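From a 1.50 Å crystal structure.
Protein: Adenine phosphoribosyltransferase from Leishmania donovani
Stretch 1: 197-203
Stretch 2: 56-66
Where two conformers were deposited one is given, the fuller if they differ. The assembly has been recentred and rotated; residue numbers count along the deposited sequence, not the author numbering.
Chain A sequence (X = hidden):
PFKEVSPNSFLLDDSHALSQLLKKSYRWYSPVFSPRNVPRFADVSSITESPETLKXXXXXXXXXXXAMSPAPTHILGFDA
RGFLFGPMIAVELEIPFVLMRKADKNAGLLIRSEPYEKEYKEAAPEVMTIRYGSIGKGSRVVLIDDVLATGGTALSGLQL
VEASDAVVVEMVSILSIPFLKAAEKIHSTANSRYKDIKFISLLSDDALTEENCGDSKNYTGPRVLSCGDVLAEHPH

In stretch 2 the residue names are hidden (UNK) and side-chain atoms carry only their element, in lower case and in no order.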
# COMPACT_ATOMS: atom_id res chain seq x y z
N ILE A 197 -4.07 -3.92 -25.28
CA ILE A 197 -4.13 -3.75 -23.83
C ILE A 197 -5.27 -2.81 -23.48
O ILE A 197 -5.30 -1.67 -23.94
CB ILE A 197 -2.81 -3.14 -23.26
CG1 ILE A 197 -1.61 -4.05 -23.56
CG2 ILE A 197 -2.96 -2.90 -21.75
CD1 ILE A 197 -1.71 -5.45 -22.99
N LYS A 198 -6.19 -3.27 -22.65
CA LYS A 198 -7.32 -2.45 -22.24
C LYS A 198 -7.01 -1.60 -21.00
O LYS A 198 -6.40 -2.07 -20.04
CB LYS A 198 -8.55 -3.31 -21.96
CG LYS A 198 -9.74 -2.49 -21.52
CD LYS A 198 -10.92 -3.34 -21.10
CE LYS A 198 -11.54 -4.06 -22.28
NZ LYS A 198 -12.75 -4.81 -21.84
N PHE A 199 -7.40 -0.33 -21.07
CA PHE A 199 -7.22 0.61 -19.98
C PHE A 199 -8.60 1.04 -19.50
O PHE A 199 -9.45 1.38 -20.31
CB PHE A 199 -6.47 1.87 -20.45
CG PHE A 199 -5.01 1.66 -20.69
CD1 PHE A 199 -4.55 1.23 -21.93
CD2 PHE A 199 -4.09 1.88 -19.66
CE1 PHE A 199 -3.19 1.03 -22.15
CE2 PHE A 199 -2.72 1.68 -19.87
CZ PHE A 199 -2.27 1.25 -21.12
N ILE A 200 -8.84 0.97 -18.19
CA ILE A 200 -10.12 1.42 -17.64
C ILE A 200 -9.86 2.37 -16.47
O ILE A 200 -8.91 2.18 -15.70
CB ILE A 200 -11.06 0.26 -17.18
CG1 ILE A 200 -10.46 -0.48 -15.99
CG2 ILE A 200 -11.36 -0.68 -18.34
CD1 ILE A 200 -11.49 -1.25 -15.19
N SER A 201 -10.66 3.43 -16.40
CA SER A 201 -10.55 4.42 -15.34
C SER A 201 -11.95 4.69 -14.79
O SER A 201 -12.93 4.60 -15.53
CB SER A 201 -9.94 5.72 -15.87
OG SER A 201 -9.71 6.64 -14.82
N LEU A 202 -12.03 5.02 -13.51
CA LEU A 202 -13.32 5.29 -12.87
C LEU A 202 -13.70 6.78 -12.95
O LEU A 202 -14.88 7.12 -12.89
CB LEU A 202 -13.29 4.83 -11.41
CG LEU A 202 -12.86 3.37 -11.20
CD1 LEU A 202 -12.75 3.08 -9.72
CD2 LEU A 202 -13.84 2.42 -11.88
N LEU A 203 -12.70 7.64 -13.10
CA LEU A 203 -12.93 9.08 -13.19
C LEU A 203 -11.81 9.76 -13.96
O LEU A 203 -10.66 9.37 -13.88
CB LEU A 203 -13.01 9.69 -11.79
CG LEU A 203 -13.48 11.15 -11.72
CD1 LEU A 203 -14.99 11.21 -11.92
CD2 LEU A 203 -13.11 11.79 -10.40
N UNK A 56 -17.36 1.83 -2.29
CA UNK A 56 -17.95 1.87 -3.63
C UNK A 56 -16.97 1.33 -4.67
O UNK A 56 -17.38 0.60 -5.58
c UNK A 56 -18.37 3.29 -3.97
N UNK A 57 -15.70 1.67 -4.52
CA UNK A 57 -14.66 1.20 -5.44
C UNK A 57 -14.51 -0.31 -5.29
O UNK A 57 -14.48 -1.05 -6.27
c UNK A 57 -13.35 3.34 -5.43
c UNK A 57 -12.16 4.10 -4.91
c UNK A 57 -12.19 1.16 -5.92
c UNK A 57 -13.30 1.85 -5.13
N UNK A 58 -14.41 -0.76 -4.04
CA UNK A 58 -14.26 -2.18 -3.72
C UNK A 58 -15.43 -2.98 -4.31
O UNK A 58 -15.23 -3.97 -5.01
c UNK A 58 -13.74 -3.72 -1.72
c UNK A 58 -14.19 -2.36 -2.21
n UNK A 58 -15.37 -4.90 0.99
c UNK A 58 -16.29 -4.40 0.17
n UNK A 58 -16.06 -4.32 -1.14
c UNK A 58 -14.84 -4.77 -1.80
n UNK A 58 -17.44 -3.96 0.67
N UNK A 59 -16.65 -2.54 -4.02
CA UNK A 59 -17.85 -3.23 -4.51
C UNK A 59 -17.92 -3.30 -6.03
O UNK A 59 -18.19 -4.36 -6.59
c UNK A 59 -19.12 -2.55 -3.99
o UNK A 59 -20.09 -1.94 -1.91
c UNK A 59 -19.33 -2.73 -2.50
o UNK A 59 -18.74 -3.66 -1.91
N UNK A 60 -17.67 -2.18 -6.69
CA UNK A 60 -17.71 -2.11 -8.14
C UNK A 60 -16.71 -3.05 -8.82
O UNK A 60 -17.10 -3.87 -9.66
c UNK A 60 -17.51 -0.67 -8.61
c UNK A 60 -17.81 -0.30 -12.89
c UNK A 60 -17.61 -0.50 -10.10
c UNK A 60 -16.57 -0.54 -12.30
c UNK A 60 -18.94 -0.15 -12.10
c UNK A 60 -16.48 -0.64 -10.91
c UNK A 60 -18.84 -0.25 -10.71
N UNK A 61 -15.44 -2.94 -8.46
CA UNK A 61 -14.40 -3.77 -9.07
C UNK A 61 -14.55 -5.25 -8.76
O UNK A 61 -14.30 -6.10 -9.62
c UNK A 61 -12.79 -1.95 -10.84
c UNK A 61 -12.73 -1.86 -9.32
c UNK A 61 -13.01 -3.24 -8.71
c UNK A 61 -11.38 -1.33 -8.87
N UNK A 62 -14.98 -5.58 -7.54
CA UNK A 62 -15.19 -6.98 -7.18
C UNK A 62 -16.29 -7.55 -8.08
O UNK A 62 -16.13 -8.62 -8.67
c UNK A 62 -16.10 -8.53 -5.40
c UNK A 62 -15.57 -7.13 -5.68
c UNK A 62 -14.35 -6.85 -4.80
N UNK A 63 -17.39 -6.81 -8.23
CA UNK A 63 -18.51 -7.24 -9.08
C UNK A 63 -18.03 -7.41 -10.51
O UNK A 63 -18.38 -8.38 -11.19
o UNK A 63 -21.34 -4.14 -8.36
c UNK A 63 -20.42 -6.26 -7.72
c UNK A 63 -21.21 -4.99 -7.47
n UNK A 63 -21.73 -4.85 -6.25
c UNK A 63 -19.65 -6.23 -9.03
N UNK A 64 -17.20 -6.48 -10.95
CA UNK A 64 -16.67 -6.52 -12.30
C UNK A 64 -15.91 -7.81 -12.57
O UNK A 64 -16.19 -8.51 -13.54
c UNK A 64 -14.24 -4.12 -14.10
n UNK A 64 -15.50 -3.53 -16.56
n UNK A 64 -13.53 -3.87 -17.70
c UNK A 64 -15.76 -5.32 -12.56
c UNK A 64 -14.22 -3.85 -16.56
c UNK A 64 -15.10 -5.34 -13.91
n UNK A 64 -13.60 -4.12 -15.41
N UNK A 65 -14.98 -8.15 -11.69
CA UNK A 65 -14.17 -9.35 -11.89
C UNK A 65 -14.88 -10.68 -11.65
O UNK A 65 -14.53 -11.68 -12.27
c UNK A 65 -11.71 -7.01 -10.64
c UNK A 65 -11.09 -5.83 -11.06
c UNK A 65 -11.80 -7.77 -12.91
c UNK A 65 -10.83 -5.63 -12.41
c UNK A 65 -12.85 -9.22 -11.12
c UNK A 65 -11.18 -6.60 -13.34
c UNK A 65 -12.08 -7.99 -11.56
o UNK A 65 -10.26 -4.46 -12.85
N UNK A 66 -15.90 -10.68 -10.78
CA UNK A 66 -16.68 -11.89 -10.51
C UNK A 66 -17.54 -12.21 -11.74
O UNK A 66 -17.81 -13.38 -12.03
n UNK A 66 -16.68 -11.92 -3.28
n UNK A 66 -17.11 -12.17 -5.53
c UNK A 66 -17.59 -11.70 -9.29
c UNK A 66 -16.87 -11.90 -7.97
n UNK A 66 -18.46 -10.83 -4.23
c UNK A 66 -17.43 -11.65 -4.35
c UNK A 66 -17.83 -11.89 -6.78

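Position 56 carries a single side-chain carbon. It lies out of reach of stretch 1. This is Ala 56. Its O accepts the helical hydrogen bond from N of position 60, at 3.0 Å.

Position 57 has four carbons. The side chain forks at the first, and one arm is two carbons long. Its CB points sideways to stretch 1. The one-carbon arm touches Leu 202 CD1, an apolar contact. Such a fork at CB with unequal arms is isoleucine, so this is Ile 57. Ile 57 CG2 comes within 4.3 Å of Leu 202 CD1.

Position 58 has three carbons, a nitrogen, and then a carbon bearing two more nitrogens. It does not reach stretch 1. That end is a guanidinium, and the residue is Arg 58.

Position 59 has two carbons, the second carrying two oxygens. It does not reach stretch 1 either. This short carboxylate is Asp 59. Its OD1 lies 2.9 Å from Arg 58 NE and forms a salt bridge with it. Arg 58 NH2 also donates a hydrogen bond to Asp 59 OD1, at 2.9 Å. Arg 58 NH1 is hydrogen-bonded elsewhere in the structure.

Position 60 has one carbon followed by a ring of six carbons, with no oxygen. Its CB points toward stretch 1. A ring carbon touches Leu 202 CD2, which approaches the ring obliquely. This is Phe 60. The ring atom is Phe 60 CE2, 4.0 Å from Leu 202 CD2.

Position 61 has four carbons and forks at the second. Its CB points sideways, but the end of the side chain comes nearer to stretch 1. It loses some surface there without a close contact. This is Leu 61.

Position 62 has one carbon carrying two more. It is out of reach of stretch 1. This is Val 62.

Position 63 has three carbons, the third carrying one oxygen and one nitrogen. It is exposed and makes no contact with stretch 1. This amide is Gln 63.

Position 64 again has three carbons, a nitrogen, and a carbon with two nitrogens. Its CB points toward stretch 1, and chi1 to chi3 are all t, so the chain is extended. Ile 200 CD1 lies over one face of the end group, and Lys 198 NZ sits at its edge. This is Arg 64. Ile 200 CD1 is 3.6 Å from Arg 64 NE. Lys 198 NZ is 4.3 Å from Arg 64 NH2. These are like charges, not a bonded pair. Arg 64 NE and NH2 find hydrogen bonds elsewhere in the structure.

Position 65 has one carbon and a six-carbon ring bearing one oxygen. That oxygen approaches Ile 200 CD1. This is Tyr 65. Tyr 65 OH lies 4.2 Å from Ile 200 CD1.

Position 66 has the same atoms as position 64. It is exposed and far from stretch 1. This is Arg 66.

The contact is small, burying 271 Å² over both sides, with no hydrogen bond across it. Leu 202 packs against Ile 57 and Phe 60. Ile 200 lies against Arg 64 and approaches Tyr 65. Phe 199 and Ser 201, which alternate with these residues along the chain, stay out of reach.

Stretch 2 56-66: AIRDFLVQRYR
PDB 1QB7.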